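Local structure of Myo-inositol 2-dehydrogenase (Thermotoga maritima, 3EZY) at residues L29-D34 and H57-D62; K144-R149 and E242-K247; P158-I163 and L199-I204. The protein catalyses the NAD(+)-dependent oxidation of myo-inositol to scyllo-inosose and thus probably serves in myo-inositol degradation. One frame throughout, in Å; residues are numbered along the deposited sequence.

From the N terminus, contact 1 closes first, folding helix 56-61 back on strand 27-33 within the NAD-binding Rossmann domain. The chain then passes into the C-terminal domain, where 144-149 opens the widest loop of the three: its partner, 242-247, arrives more than ninety residues later and makes two strands of the mixed sheet neighbours. Contact 3 is nested inside that loop, joining helix 160-164, which follows strand 145-153, to helix 202-206, which lies between strands 189-197 and 212-219. None cross. Contacts 1 and 2 lie on opposite sides of the chain's centre, about 34 Å apart at their nearest atoms; contact 3 is likewise about 14 Å from contact 1 and about 15 Å from contact 2.

Contact 1. Residues L29-D34 and H57-D62; sequences LYAISD and HELIED
L59 is the residue of helix 56-61 that reaches strand 27-33, meeting it between A31 and S33. Its CG stands anti to the backbone N (chi1 -179°), which carries the branch off the helix toward the strand. From there CD1 does the touching: it lies 3.7 Å from A31 CB and 3.8 Å from S33 CB, the two side chains that point to the helix on either side of I32. The same methyl rests on the backbone between them, 3.7 Å from I32 C, while the side chain of I32 leaves on the other face of the sheet. One leucine methyl thus seats the helix against three consecutive strand residues.

At D62 the chain leaves helical geometry, and its carboxylate reaches tip to tip toward Y30. OD2 comes in the plane of the phenol ring, against its edge, 3.3 Å from Y30 CE2, with the carboxylate turned 85° from the ring. An acceptor placed there faces the ring's C-H rim, which probably makes the approach mildly favourable. The polar ends are held by others: Y30 OH bonds to N64 ND2, D62 OD1 to N64 N and D62 OD2 to Y53 OH.

Residues 57-61 run at 160° to strand residues 29-33, nearly antiparallel, their axes 8.6 Å apart, as helices pack on a Rossmann sheet. Strand 27-33 lies between strands 51-53 and 3-8; L59 also touches Y53 and I8, and I60 packs on I8 and helix 77-86.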
ATOM      1  N   LEU A  29       1.975 -41.213  -8.385  1.00 31.44           N
ATOM      2  CA  LEU A  29       3.391 -41.398  -8.652  1.00 30.33           C
ATOM      3  C   LEU A  29       3.690 -42.898  -8.662  1.00 29.74           C
ATOM      4  O   LEU A  29       3.746 -43.515  -7.611  1.00 28.18           O
ATOM      5  CB  LEU A  29       4.218 -40.749  -7.557  1.00 29.60           C
ATOM      6  CG  LEU A  29       5.740 -40.849  -7.734  1.00 29.66           C
ATOM      7  CD1 LEU A  29       6.213 -40.174  -9.037  1.00 22.84           C
ATOM      8  CD2 LEU A  29       6.366 -40.180  -6.558  1.00 28.03           C
ATOM      9  N   TYR A  30       3.894 -43.459  -9.851  1.00 28.73           N
ATOM     10  CA  TYR A  30       4.099 -44.894  -9.990  1.00 27.64           C
ATOM     11  C   TYR A  30       5.567 -45.239 -10.122  1.00 26.80           C
ATOM     12  O   TYR A  30       5.997 -46.295  -9.646  1.00 27.01           O
ATOM     13  CB  TYR A  30       3.327 -45.441 -11.195  1.00 27.21           C
ATOM     14  CG  TYR A  30       3.655 -46.875 -11.537  1.00 26.06           C
ATOM     15  CD1 TYR A  30       3.040 -47.919 -10.870  1.00 30.42           C
ATOM     16  CD2 TYR A  30       4.577 -47.186 -12.519  1.00 28.66           C
ATOM     17  CE1 TYR A  30       3.331 -49.231 -11.169  1.00 30.23           C
ATOM     18  CE2 TYR A  30       4.878 -48.492 -12.824  1.00 28.54           C
ATOM     19  CZ  TYR A  30       4.245 -49.510 -12.148  1.00 31.36           C
ATOM     20  OH  TYR A  30       4.529 -50.832 -12.455  1.00 34.84           O
ATOM     21  N   ALA A  31       6.321 -44.395 -10.819  1.00 25.32           N
ATOM     22  CA  ALA A  31       7.738 -44.682 -11.080  1.00 24.25           C
ATOM     23  C   ALA A  31       8.595 -43.438 -11.026  1.00 23.86           C
ATOM     24  O   ALA A  31       8.162 -42.355 -11.397  1.00 23.16           O
ATOM     25  CB  ALA A  31       7.921 -45.370 -12.448  1.00 23.15           C
ATOM     26  N   ILE A  32       9.832 -43.613 -10.586  1.00 23.64           N
ATOM     27  CA  ILE A  32      10.799 -42.542 -10.634  1.00 23.58           C
ATOM     28  C   ILE A  32      12.076 -43.046 -11.282  1.00 24.18           C
ATOM     29  O   ILE A  32      12.352 -44.261 -11.303  1.00 24.55           O
ATOM     30  CB  ILE A  32      11.113 -41.979  -9.209  1.00 22.99           C
ATOM     31  CG1 ILE A  32      11.535 -43.114  -8.228  1.00 20.60           C
ATOM     32  CG2 ILE A  32       9.952 -41.146  -8.703  1.00 22.95           C
ATOM     33  CD1 ILE A  32      12.049 -42.602  -6.893  1.00 21.17           C
ATOM     34  N   SER A  33      12.858 -42.124 -11.821  1.00 24.01           N
ATOM     35  CA  SER A  33      14.115 -42.500 -12.427  1.00 24.35           C
ATOM     36  C   SER A  33      15.079 -41.361 -12.172  1.00 25.43           C
ATOM     37  O   SER A  33      14.685 -40.189 -12.209  1.00 23.58           O
ATOM     38  CB  SER A  33      13.973 -42.736 -13.940  1.00 23.82           C
ATOM     39  OG  SER A  33      15.240 -42.921 -14.555  1.00 25.11           O
ATOM     40  N   ASP A  34      16.332 -41.717 -11.893  1.00 25.67           N
ATOM     41  CA  ASP A  34      17.367 -40.728 -11.725  1.00 27.72           C
ATOM     42  C   ASP A  34      18.657 -41.515 -11.865  1.00 29.38           C
ATOM     43  O   ASP A  34      18.701 -42.694 -11.536  1.00 28.83           O
ATOM     44  CB  ASP A  34      17.265 -40.058 -10.345  1.00 27.11           C
ATOM     45  CG  ASP A  34      18.199 -38.852 -10.198  1.00 28.65           C
ATOM     46  OD1 ASP A  34      19.356 -39.017  -9.751  1.00 28.80           O
ATOM     47  OD2 ASP A  34      17.770 -37.721 -10.464  1.00 29.33           O
ATOM     48  N   HIS A  57      14.724 -44.969 -19.925  1.00 26.45           N
ATOM     49  CA  HIS A  57      14.069 -45.692 -21.037  1.00 27.17           C
ATOM     50  C   HIS A  57      13.249 -46.875 -20.542  1.00 27.43           C
ATOM     51  O   HIS A  57      12.176 -47.154 -21.059  1.00 26.89           O
ATOM     52  CB  HIS A  57      15.087 -46.114 -22.087  1.00 27.53           C
ATOM     53  CG  HIS A  57      15.603 -44.967 -22.889  1.00 29.98           C
ATOM     54  ND1 HIS A  57      14.898 -44.440 -23.954  1.00 28.64           N
ATOM     55  CD2 HIS A  57      16.719 -44.206 -22.754  1.00 30.45           C
ATOM     56  CE1 HIS A  57      15.570 -43.418 -24.457  1.00 30.19           C
ATOM     57  NE2 HIS A  57      16.679 -43.255 -23.751  1.00 32.24           N
ATOM     58  N   GLU A  58      13.751 -47.552 -19.513  1.00 28.27           N
ATOM     59  CA  GLU A  58      12.951 -48.547 -18.810  0.70 28.51           C
ATOM     60  C   GLU A  58      11.693 -47.931 -18.175  1.00 27.83           C
ATOM     61  O   GLU A  58      10.628 -48.555 -18.134  1.00 26.54           O
ATOM     62  CB  GLU A  58      13.782 -49.254 -17.746  0.70 29.45           C
ATOM     63  CG  GLU A  58      15.030 -49.969 -18.288  0.70 33.81           C
ATOM     64  CD  GLU A  58      14.723 -50.979 -19.397  0.70 39.56           C
ATOM     65  OE1 GLU A  58      13.540 -51.323 -19.598  0.70 41.21           O
ATOM     66  OE2 GLU A  58      15.677 -51.435 -20.075  0.70 43.10           O
ATOM     67  N   LEU A  59      11.806 -46.717 -17.635  1.00 26.99           N
ATOM     68  CA  LEU A  59      10.610 -46.055 -17.115  1.00 24.33           C
ATOM     69  C   LEU A  59       9.589 -45.785 -18.245  1.00 24.23           C
ATOM     70  O   LEU A  59       8.376 -46.069 -18.145  1.00 23.16           O
ATOM     71  CB  LEU A  59      11.000 -44.740 -16.363  1.00 24.35           C
ATOM     72  CG  LEU A  59       9.821 -43.959 -15.737  1.00 22.07           C
ATOM     73  CD1 LEU A  59      10.219 -43.200 -14.445  1.00 17.12           C
ATOM     74  CD2 LEU A  59       9.148 -43.005 -16.761  1.00 22.26           C
ATOM     75  N   ILE A  60      10.057 -45.180 -19.315  1.00 24.04           N
ATOM     76  CA  ILE A  60       9.184 -44.851 -20.430  1.00 24.35           C
ATOM     77  C   ILE A  60       8.486 -46.078 -21.041  1.00 25.77           C
ATOM     78  O   ILE A  60       7.332 -45.995 -21.463  1.00 25.23           O
ATOM     79  CB  ILE A  60       9.995 -44.101 -21.505  1.00 24.25           C
ATOM     80  CG1 ILE A  60      10.347 -42.698 -20.973  1.00 23.38           C
ATOM     81  CG2 ILE A  60       9.256 -44.093 -22.850  1.00 23.23           C
ATOM     82  CD1 ILE A  60      11.535 -42.072 -21.637  1.00 21.47           C
ATOM     83  N   GLU A  61       9.185 -47.209 -21.094  1.00 27.01           N
ATOM     84  CA  GLU A  61       8.639 -48.443 -21.718  1.00 28.26           C
ATOM     85  C   GLU A  61       7.769 -49.258 -20.753  1.00 28.51           C
ATOM     86  O   GLU A  61       7.022 -50.141 -21.169  1.00 28.11           O
ATOM     87  CB  GLU A  61       9.787 -49.280 -22.323  1.00 28.25           C
ATOM     88  CG  GLU A  61      10.475 -48.600 -23.534  1.00 32.77           C
ATOM     89  CD  GLU A  61      11.907 -49.087 -23.770  1.00 38.77           C
ATOM     90  OE1 GLU A  61      12.217 -50.245 -23.423  1.00 42.37           O
ATOM     91  OE2 GLU A  61      12.734 -48.322 -24.307  1.00 38.37           O
ATOM     92  N   ASP A  62       7.835 -48.939 -19.459  1.00 28.53           N
ATOM     93  CA  ASP A  62       6.958 -49.594 -18.485  1.00 28.40           C
ATOM     94  C   ASP A  62       5.491 -49.444 -18.871  1.00 29.09           C
ATOM     95  O   ASP A  62       5.000 -48.322 -18.971  1.00 29.05           O
ATOM     96  CB  ASP A  62       7.187 -48.967 -17.108  1.00 28.50           C
ATOM     97  CG  ASP A  62       6.506 -49.748 -15.980  1.00 27.77           C
ATOM     98  OD1 ASP A  62       5.376 -50.249 -16.169  1.00 25.78           O
ATOM     99  OD2 ASP A  62       7.107 -49.849 -14.890  1.00 28.13           O
TER

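Contact 2. Residues K144-R149 and E242-K247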
ATOM      1  N   LYS A 144      -7.484  -1.803 -25.243  1.00 22.83           N
ATOM      2  CA  LYS A 144      -6.444  -2.316 -26.116  1.00 24.05           C
ATOM      3  C   LYS A 144      -5.030  -2.171 -25.495  1.00 22.70           C
ATOM      4  O   LYS A 144      -4.633  -1.065 -25.144  1.00 22.35           O
ATOM      5  CB  LYS A 144      -6.500  -1.586 -27.458  1.00 24.50           C
ATOM      6  CG  LYS A 144      -5.614  -2.238 -28.499  1.00 29.79           C
ATOM      7  CD  LYS A 144      -6.084  -1.970 -29.925  1.00 40.48           C
ATOM      8  CE  LYS A 144      -5.571  -3.087 -30.851  1.00 44.87           C
ATOM      9  NZ  LYS A 144      -5.581  -4.431 -30.151  1.00 47.24           N
ATOM     10  N   PRO A 145      -4.252  -3.274 -25.398  1.00 21.69           N
ATOM     11  CA  PRO A 145      -2.931  -3.123 -24.715  1.00 21.33           C
ATOM     12  C   PRO A 145      -1.961  -2.244 -25.525  1.00 20.99           C
ATOM     13  O   PRO A 145      -1.902  -2.361 -26.725  1.00 20.76           O
ATOM     14  CB  PRO A 145      -2.418  -4.579 -24.585  1.00 20.71           C
ATOM     15  CG  PRO A 145      -3.723  -5.415 -24.630  1.00 21.18           C
ATOM     16  CD  PRO A 145      -4.549  -4.690 -25.686  1.00 21.69           C
ATOM     17  N   HIS A 146      -1.250  -1.335 -24.865  1.00 20.19           N
ATOM     18  CA  HIS A 146      -0.275  -0.475 -25.529  1.00 20.84           C
ATOM     19  C   HIS A 146       1.164  -0.796 -25.090  1.00 20.74           C
ATOM     20  O   HIS A 146       2.084  -0.895 -25.901  1.00 19.90           O
ATOM     21  CB  HIS A 146      -0.619   0.997 -25.224  1.00 20.59           C
ATOM     22  CG  HIS A 146      -1.860   1.483 -25.939  1.00 21.87           C
ATOM     23  ND1 HIS A 146      -2.303   2.788 -25.865  1.00 23.53           N
ATOM     24  CD2 HIS A 146      -2.716   0.842 -26.773  1.00 23.09           C
ATOM     25  CE1 HIS A 146      -3.408   2.921 -26.583  1.00 25.55           C
ATOM     26  NE2 HIS A 146      -3.682   1.754 -27.151  1.00 23.65           N
ATOM     27  N   VAL A 147       1.365  -0.961 -23.790  1.00 20.36           N
ATOM     28  CA  VAL A 147       2.732  -1.206 -23.300  1.00 19.85           C
ATOM     29  C   VAL A 147       2.755  -2.294 -22.249  1.00 20.59           C
ATOM     30  O   VAL A 147       1.947  -2.275 -21.295  1.00 20.00           O
ATOM     31  CB  VAL A 147       3.292   0.057 -22.642  1.00 20.07           C
ATOM     32  CG1 VAL A 147       4.705  -0.231 -22.009  1.00 17.72           C
ATOM     33  CG2 VAL A 147       3.384   1.153 -23.655  1.00 19.14           C
ATOM     34  N   LEU A 148       3.678  -3.232 -22.418  1.00 20.04           N
ATOM     35  CA  LEU A 148       3.926  -4.314 -21.453  1.00 20.08           C
ATOM     36  C   LEU A 148       5.215  -4.035 -20.706  1.00 20.26           C
ATOM     37  O   LEU A 148       6.232  -3.700 -21.328  1.00 20.68           O
ATOM     38  CB  LEU A 148       4.102  -5.667 -22.169  1.00 19.72           C
ATOM     39  CG  LEU A 148       4.519  -6.922 -21.366  1.00 20.91           C
ATOM     40  CD1 LEU A 148       3.479  -7.342 -20.334  1.00 19.04           C
ATOM     41  CD2 LEU A 148       4.881  -8.132 -22.312  1.00 20.74           C
ATOM     42  N   ARG A 149       5.202  -4.252 -19.396  1.00 20.44           N
ATOM     43  CA  ARG A 149       6.430  -4.230 -18.616  1.00 21.42           C
ATOM     44  C   ARG A 149       6.571  -5.485 -17.760  1.00 21.27           C
ATOM     45  O   ARG A 149       5.648  -5.831 -17.012  1.00 19.92           O
ATOM     46  CB  ARG A 149       6.410  -3.043 -17.691  1.00 21.90           C
ATOM     47  CG  ARG A 149       7.609  -2.976 -16.789  1.00 30.02           C
ATOM     48  CD  ARG A 149       7.333  -3.356 -15.338  1.00 37.63           C
ATOM     49  NE  ARG A 149       8.553  -3.193 -14.525  1.00 40.04           N
ATOM     50  CZ  ARG A 149       8.828  -2.114 -13.770  1.00 40.62           C
ATOM     51  NH1 ARG A 149       7.969  -1.075 -13.731  1.00 37.11           N
ATOM     52  NH2 ARG A 149       9.987  -2.059 -13.077  1.00 37.77           N
ATOM     53  N   GLU A 242       3.288  -5.533 -15.592  1.00 19.68           N
ATOM     54  CA  GLU A 242       2.309  -4.486 -15.784  1.00 19.70           C
ATOM     55  C   GLU A 242       1.881  -4.434 -17.255  1.00 18.96           C
ATOM     56  O   GLU A 242       2.703  -4.595 -18.180  1.00 19.00           O
ATOM     57  CB  GLU A 242       2.894  -3.126 -15.326  1.00 20.52           C
ATOM     58  CG  GLU A 242       2.044  -1.975 -15.717  1.00 23.94           C
ATOM     59  CD  GLU A 242       2.792  -0.658 -15.587  1.00 26.82           C
ATOM     60  OE1 GLU A 242       3.742  -0.604 -14.761  1.00 25.03           O
ATOM     61  OE2 GLU A 242       2.420   0.275 -16.318  1.00 25.46           O
ATOM     62  N   VAL A 243       0.599  -4.203 -17.466  1.00 18.41           N
ATOM     63  CA  VAL A 243       0.072  -3.910 -18.814  1.00 18.45           C
ATOM     64  C   VAL A 243      -0.665  -2.562 -18.819  1.00 18.91           C
ATOM     65  O   VAL A 243      -1.613  -2.335 -18.042  1.00 18.41           O
ATOM     66  CB  VAL A 243      -0.892  -5.027 -19.362  1.00 17.80           C
ATOM     67  CG1 VAL A 243      -1.328  -4.719 -20.859  1.00 16.93           C
ATOM     68  CG2 VAL A 243      -0.226  -6.404 -19.273  1.00 17.92           C
ATOM     69  N   PHE A 244      -0.273  -1.697 -19.739  1.00 18.57           N
ATOM     70  CA  PHE A 244      -0.936  -0.426 -19.867  1.00 19.42           C
ATOM     71  C   PHE A 244      -1.665  -0.408 -21.208  1.00 20.45           C
ATOM     72  O   PHE A 244      -1.097  -0.797 -22.223  1.00 20.11           O
ATOM     73  CB  PHE A 244       0.101   0.683 -19.825  1.00 18.87           C
ATOM     74  CG  PHE A 244      -0.403   2.004 -20.329  1.00 18.62           C
ATOM     75  CD1 PHE A 244      -1.188   2.814 -19.503  1.00 17.83           C
ATOM     76  CD2 PHE A 244      -0.044   2.470 -21.590  1.00 20.73           C
ATOM     77  CE1 PHE A 244      -1.641   4.073 -19.956  1.00 18.37           C
ATOM     78  CE2 PHE A 244      -0.518   3.719 -22.056  1.00 21.44           C
ATOM     79  CZ  PHE A 244      -1.312   4.502 -21.236  1.00 20.13           C
ATOM     80  N   GLY A 245      -2.918   0.025 -21.205  1.00 21.46           N
ATOM     81  CA  GLY A 245      -3.706   0.051 -22.439  1.00 22.59           C
ATOM     82  C   GLY A 245      -4.646   1.238 -22.534  1.00 23.37           C
ATOM     83  O   GLY A 245      -4.622   2.132 -21.675  1.00 23.45           O
ATOM     84  N   SER A 246      -5.521   1.231 -23.543  1.00 22.99           N
ATOM     85  CA  SER A 246      -6.376   2.392 -23.816  1.00 23.46           C
ATOM     86  C   SER A 246      -7.384   2.704 -22.688  1.00 23.62           C
ATOM     87  O   SER A 246      -7.913   3.829 -22.607  1.00 24.26           O
ATOM     88  CB  SER A 246      -7.108   2.213 -25.167  1.00 22.45           C
ATOM     89  OG  SER A 246      -7.980   1.109 -25.049  1.00 23.96           O
ATOM     90  N   LYS A 247      -7.644   1.748 -21.793  1.00 23.71           N
ATOM     91  CA  LYS A 247      -8.620   1.990 -20.731  1.00 22.92           C
ATOM     92  C   LYS A 247      -8.072   1.878 -19.314  1.00 22.55           C
ATOM     93  O   LYS A 247      -8.829   1.930 -18.329  1.00 22.30           O
ATOM     94  CB  LYS A 247      -9.831   1.075 -20.883  1.00 24.18           C
ATOM     95  CG  LYS A 247     -10.583   1.305 -22.201  1.00 27.32           C
ATOM     96  CD  LYS A 247     -11.777   0.386 -22.256  1.00 33.63           C
ATOM     97  CE  LYS A 247     -12.327   0.239 -23.672  1.00 37.52           C
ATOM     98  NZ  LYS A 247     -13.524  -0.660 -23.608  1.00 39.10           N
TER
HETATM   99  O   HOH W   1       3.310  -1.159 -18.889  1.00 31.13           O
HETATM  100  O   HOH W   2       6.261   0.527 -15.551  1.00 26.97           O
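The imidazole of H146 has the backbone just past the other strand over one face: S246 N sits 4.0 Å above the ring plane, over its centre, with G245 CA over that face too. The F244 ring meets H146 CB and V147 CG2 obliquely, and R153 of the second subunit makes a cation-pi contact with it. The R149 guanidinium has E242 OE1 near its plane at the edge, but NH1 to OE1 is 4.4 Å, beyond a salt bridge. A water accepting weakly from R149 NH1 and donating to E242 OE1 spans the gap. R149 NE bonds to T151 OG1, whereas R149 NH2 pairs with E242 of the second subunit, and E242 with R153 and R240 of that subunit.

Between R149 and E242 two straight backbone bonds link the strands, and F244 N donates to V147 O with an N-H...O angle of 174°. F244 O, by contrast, is gripped twice, by H146 N at 2.7 Å and V147 N at 2.9 Å. Just beyond the strand ends, K144 and S246 form a reciprocal pair, S246 N to K144 O and K144 N to S246 OG, the latter 3.0 Å long. On the face opposite V147 and F244, L148 CD1 meets V243 CG2 at 4.0 Å, under helix 174-185.

Two residues, H146 and V147, set opposite one, F244, define a classic beta bulge. It lies in the C-terminal sheet of this Gfo/Idh/MocA enzyme, whose face bearing V147, R149, E242 and F244 meets the second subunit.

Contact 3. Residues P158-I163 and L199-I204; sequences PPLDYI and LVDEEI
L160 leans across from the first turn of helix 160-164 to E203 and D201, at the start of helix 202-206. Its CB leaves the backbone without pointing at the other helix, and the branch beyond it makes up the difference. CG comes 4.1 Å from E203 CB. Both methyls rest on that same E203 CB, CD2 at 3.7 Å; CD2 also meets E203 CG, and CD1 also lies 4.0 Å from D201 OD2. I204 CG1 is a looser neighbour of L160 CD1, at 4.3 Å. The leucine thus crosses E203 at about a right angle and D201 obliquely. Both of its torsions fall off the staggered positions (chi1 -106°, chi2 26°), and the pose is either strained or not sharply defined.

Deeper in, I163 CD1 presses against I204 CG1 at 3.5 Å, again with the side chains crossed at about a right angle. Both isoleucines also touch D209 in the loop that follows helix 202-206.

The carboxylates at this junction serve their own helix. D201 is the N-cap: its OD1 accepts from E203 N at 2.8 Å, with the donor well above the carboxylate plane, while its own N is bound by D211. E203 OE2 forms a salt bridge with K206 one turn on.

No hydrogen bond or salt bridge crosses between 158-163 and 199-204. The contact is thus mainly aliphatic, with one methyl beside a carboxylate oxygen, and probably rests on shape and the exclusion of water. The carboxylates of D201 and E203 bond within their own helix and its N-terminal end, and the D201 cap probably helps to order the first turn.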
ATOM      1  N   PRO A 158      22.782 -18.897 -10.701  1.00 30.30           N
ATOM      2  CA  PRO A 158      23.131 -20.328 -10.589  1.00 30.39           C
ATOM      3  C   PRO A 158      24.662 -20.512 -10.584  1.00 31.05           C
ATOM      4  O   PRO A 158      25.397 -19.534 -10.748  1.00 29.34           O
ATOM      5  CB  PRO A 158      22.551 -20.952 -11.844  1.00 30.32           C
ATOM      6  CG  PRO A 158      22.234 -19.856 -12.772  1.00 29.85           C
ATOM      7  CD  PRO A 158      22.205 -18.553 -12.017  1.00 30.75           C
ATOM      8  N   PRO A 159      25.140 -21.753 -10.362  1.00 32.08           N
ATOM      9  CA  PRO A 159      26.606 -21.858 -10.321  1.00 33.10           C
ATOM     10  C   PRO A 159      27.232 -21.680 -11.714  1.00 33.77           C
ATOM     11  O   PRO A 159      26.599 -21.934 -12.725  1.00 33.60           O
ATOM     12  CB  PRO A 159      26.873 -23.238  -9.696  1.00 33.41           C
ATOM     13  CG  PRO A 159      25.570 -24.004  -9.761  1.00 32.84           C
ATOM     14  CD  PRO A 159      24.452 -22.967  -9.875  1.00 32.13           C
ATOM     15  N   LEU A 160      28.455 -21.187 -11.749  1.00 34.84           N
ATOM     16  CA  LEU A 160      29.188 -21.030 -12.991  1.00 36.29           C
ATOM     17  C   LEU A 160      29.092 -22.206 -13.949  1.00 36.38           C
ATOM     18  O   LEU A 160      28.853 -22.015 -15.131  1.00 36.88           O
ATOM     19  CB  LEU A 160      30.649 -20.773 -12.678  1.00 37.04           C
ATOM     20  CG  LEU A 160      31.209 -19.370 -12.857  1.00 40.42           C
ATOM     21  CD1 LEU A 160      30.120 -18.294 -12.717  1.00 41.89           C
ATOM     22  CD2 LEU A 160      32.332 -19.192 -11.837  1.00 42.49           C
ATOM     23  N   ASP A 161      29.338 -23.410 -13.454  1.00 36.60           N
ATOM     24  CA  ASP A 161      29.283 -24.623 -14.282  1.00 36.69           C
ATOM     25  C   ASP A 161      28.017 -24.617 -15.118  1.00 35.38           C
ATOM     26  O   ASP A 161      28.007 -24.955 -16.292  1.00 34.26           O
ATOM     27  CB  ASP A 161      29.179 -25.849 -13.369  1.00 38.32           C
ATOM     28  CG  ASP A 161      30.479 -26.189 -12.698  1.00 43.89           C
ATOM     29  OD1 ASP A 161      31.464 -25.412 -12.868  1.00 47.51           O
ATOM     30  OD2 ASP A 161      30.504 -27.243 -12.003  1.00 49.63           O
ATOM     31  N   TYR A 162      26.921 -24.310 -14.449  1.00 33.62           N
ATOM     32  CA  TYR A 162      25.631 -24.350 -15.081  1.00 32.56           C
ATOM     33  C   TYR A 162      25.537 -23.198 -16.094  1.00 31.70           C
ATOM     34  O   TYR A 162      25.033 -23.363 -17.210  1.00 31.30           O
ATOM     35  CB  TYR A 162      24.521 -24.302 -13.999  1.00 32.92           C
ATOM     36  CG  TYR A 162      23.139 -24.124 -14.588  1.00 31.63           C
ATOM     37  CD1 TYR A 162      22.389 -25.227 -14.945  1.00 33.80           C
ATOM     38  CD2 TYR A 162      22.621 -22.855 -14.850  1.00 29.70           C
ATOM     39  CE1 TYR A 162      21.138 -25.080 -15.511  1.00 35.06           C
ATOM     40  CE2 TYR A 162      21.336 -22.693 -15.419  1.00 30.73           C
ATOM     41  CZ  TYR A 162      20.621 -23.809 -15.743  1.00 33.61           C
ATOM     42  OH  TYR A 162      19.378 -23.724 -16.310  1.00 36.81           O
ATOM     43  N   ILE A 163      26.051 -22.033 -15.720  1.00 30.98           N
ATOM     44  CA  ILE A 163      25.939 -20.862 -16.584  1.00 31.20           C
ATOM     45  C   ILE A 163      26.595 -21.132 -17.945  1.00 31.57           C
ATOM     46  O   ILE A 163      26.023 -20.819 -18.997  1.00 30.23           O
ATOM     47  CB  ILE A 163      26.485 -19.586 -15.913  1.00 31.15           C
ATOM     48  CG1 ILE A 163      25.552 -19.168 -14.759  1.00 32.26           C
ATOM     49  CG2 ILE A 163      26.615 -18.428 -16.919  1.00 30.02           C
ATOM     50  CD1 ILE A 163      25.857 -17.754 -14.202  1.00 34.91           C
ATOM     51  N   LEU A 199      27.312  -6.878 -14.161  1.00 27.02           N
ATOM     52  CA  LEU A 199      27.313  -5.957 -13.025  1.00 28.14           C
ATOM     53  C   LEU A 199      27.284  -6.679 -11.680  1.00 29.34           C
ATOM     54  O   LEU A 199      27.453  -6.050 -10.648  1.00 29.15           O
ATOM     55  CB  LEU A 199      26.137  -4.975 -13.139  1.00 27.78           C
ATOM     56  CG  LEU A 199      26.020  -4.189 -14.455  1.00 26.87           C
ATOM     57  CD1 LEU A 199      24.700  -3.415 -14.530  1.00 23.95           C
ATOM     58  CD2 LEU A 199      27.148  -3.214 -14.610  1.00 29.11           C
ATOM     59  N   VAL A 200      27.082  -8.000 -11.699  1.00 31.03           N
ATOM     60  CA  VAL A 200      27.007  -8.806 -10.477  1.00 32.35           C
ATOM     61  C   VAL A 200      28.286  -9.629 -10.243  1.00 34.38           C
ATOM     62  O   VAL A 200      28.905  -9.510  -9.187  1.00 35.70           O
ATOM     63  CB  VAL A 200      25.826  -9.790 -10.515  1.00 32.54           C
ATOM     64  CG1 VAL A 200      25.716 -10.568  -9.202  1.00 32.09           C
ATOM     65  CG2 VAL A 200      24.502  -9.061 -10.886  1.00 32.92           C
ATOM     66  N   ASP A 201      28.689 -10.443 -11.223  1.00 35.22           N
ATOM     67  CA  ASP A 201      29.863 -11.310 -11.078  1.00 35.98           C
ATOM     68  C   ASP A 201      30.730 -11.346 -12.353  1.00 35.61           C
ATOM     69  O   ASP A 201      30.312 -11.882 -13.375  1.00 33.63           O
ATOM     70  CB  ASP A 201      29.412 -12.732 -10.704  1.00 37.27           C
ATOM     71  CG  ASP A 201      30.576 -13.751 -10.657  1.00 39.91           C
ATOM     72  OD1 ASP A 201      31.770 -13.366 -10.710  1.00 43.85           O
ATOM     73  OD2 ASP A 201      30.285 -14.962 -10.565  1.00 44.55           O
ATOM     74  N   GLU A 202      31.941 -10.789 -12.284  1.00 36.27           N
ATOM     75  CA  GLU A 202      32.860 -10.788 -13.433  1.00 37.57           C
ATOM     76  C   GLU A 202      33.043 -12.185 -14.065  1.00 36.85           C
ATOM     77  O   GLU A 202      33.309 -12.287 -15.261  1.00 37.12           O
ATOM     78  CB  GLU A 202      34.216 -10.185 -13.044  1.00 38.29           C
ATOM     79  CG  GLU A 202      35.050 -11.158 -12.225  1.00 43.17           C
ATOM     80  CD  GLU A 202      36.408 -10.579 -11.825  1.00 49.87           C
ATOM     81  OE1 GLU A 202      37.002 -11.108 -10.855  1.00 52.35           O
ATOM     82  OE2 GLU A 202      36.857  -9.587 -12.466  1.00 51.19           O
ATOM     83  N   GLU A 203      32.864 -13.251 -13.287  1.00 36.55           N
ATOM     84  CA  GLU A 203      32.970 -14.623 -13.825  1.00 36.82           C
ATOM     85  C   GLU A 203      31.917 -14.937 -14.889  1.00 36.38           C
ATOM     86  O   GLU A 203      32.202 -15.626 -15.878  1.00 36.10           O
ATOM     87  CB  GLU A 203      32.921 -15.676 -12.714  1.00 37.96           C
ATOM     88  CG  GLU A 203      34.169 -15.715 -11.803  1.00 40.56           C
ATOM     89  CD  GLU A 203      35.477 -16.022 -12.565  1.00 46.37           C
ATOM     90  OE1 GLU A 203      35.533 -16.986 -13.389  1.00 49.15           O
ATOM     91  OE2 GLU A 203      36.462 -15.274 -12.340  1.00 48.53           O
ATOM     92  N   ILE A 204      30.702 -14.415 -14.699  1.00 34.41           N
ATOM     93  CA  ILE A 204      29.655 -14.560 -15.678  1.00 32.76           C
ATOM     94  C   ILE A 204      30.118 -13.918 -16.974  1.00 32.53           C
ATOM     95  O   ILE A 204      29.892 -14.455 -18.058  1.00 32.51           O
ATOM     96  CB  ILE A 204      28.305 -13.986 -15.123  1.00 32.66           C
ATOM     97  CG1 ILE A 204      27.846 -14.852 -13.936  1.00 32.56           C
ATOM     98  CG2 ILE A 204      27.236 -13.885 -16.183  1.00 29.53           C
ATOM     99  CD1 ILE A 204      26.919 -14.141 -12.975  1.00 31.47           C
TER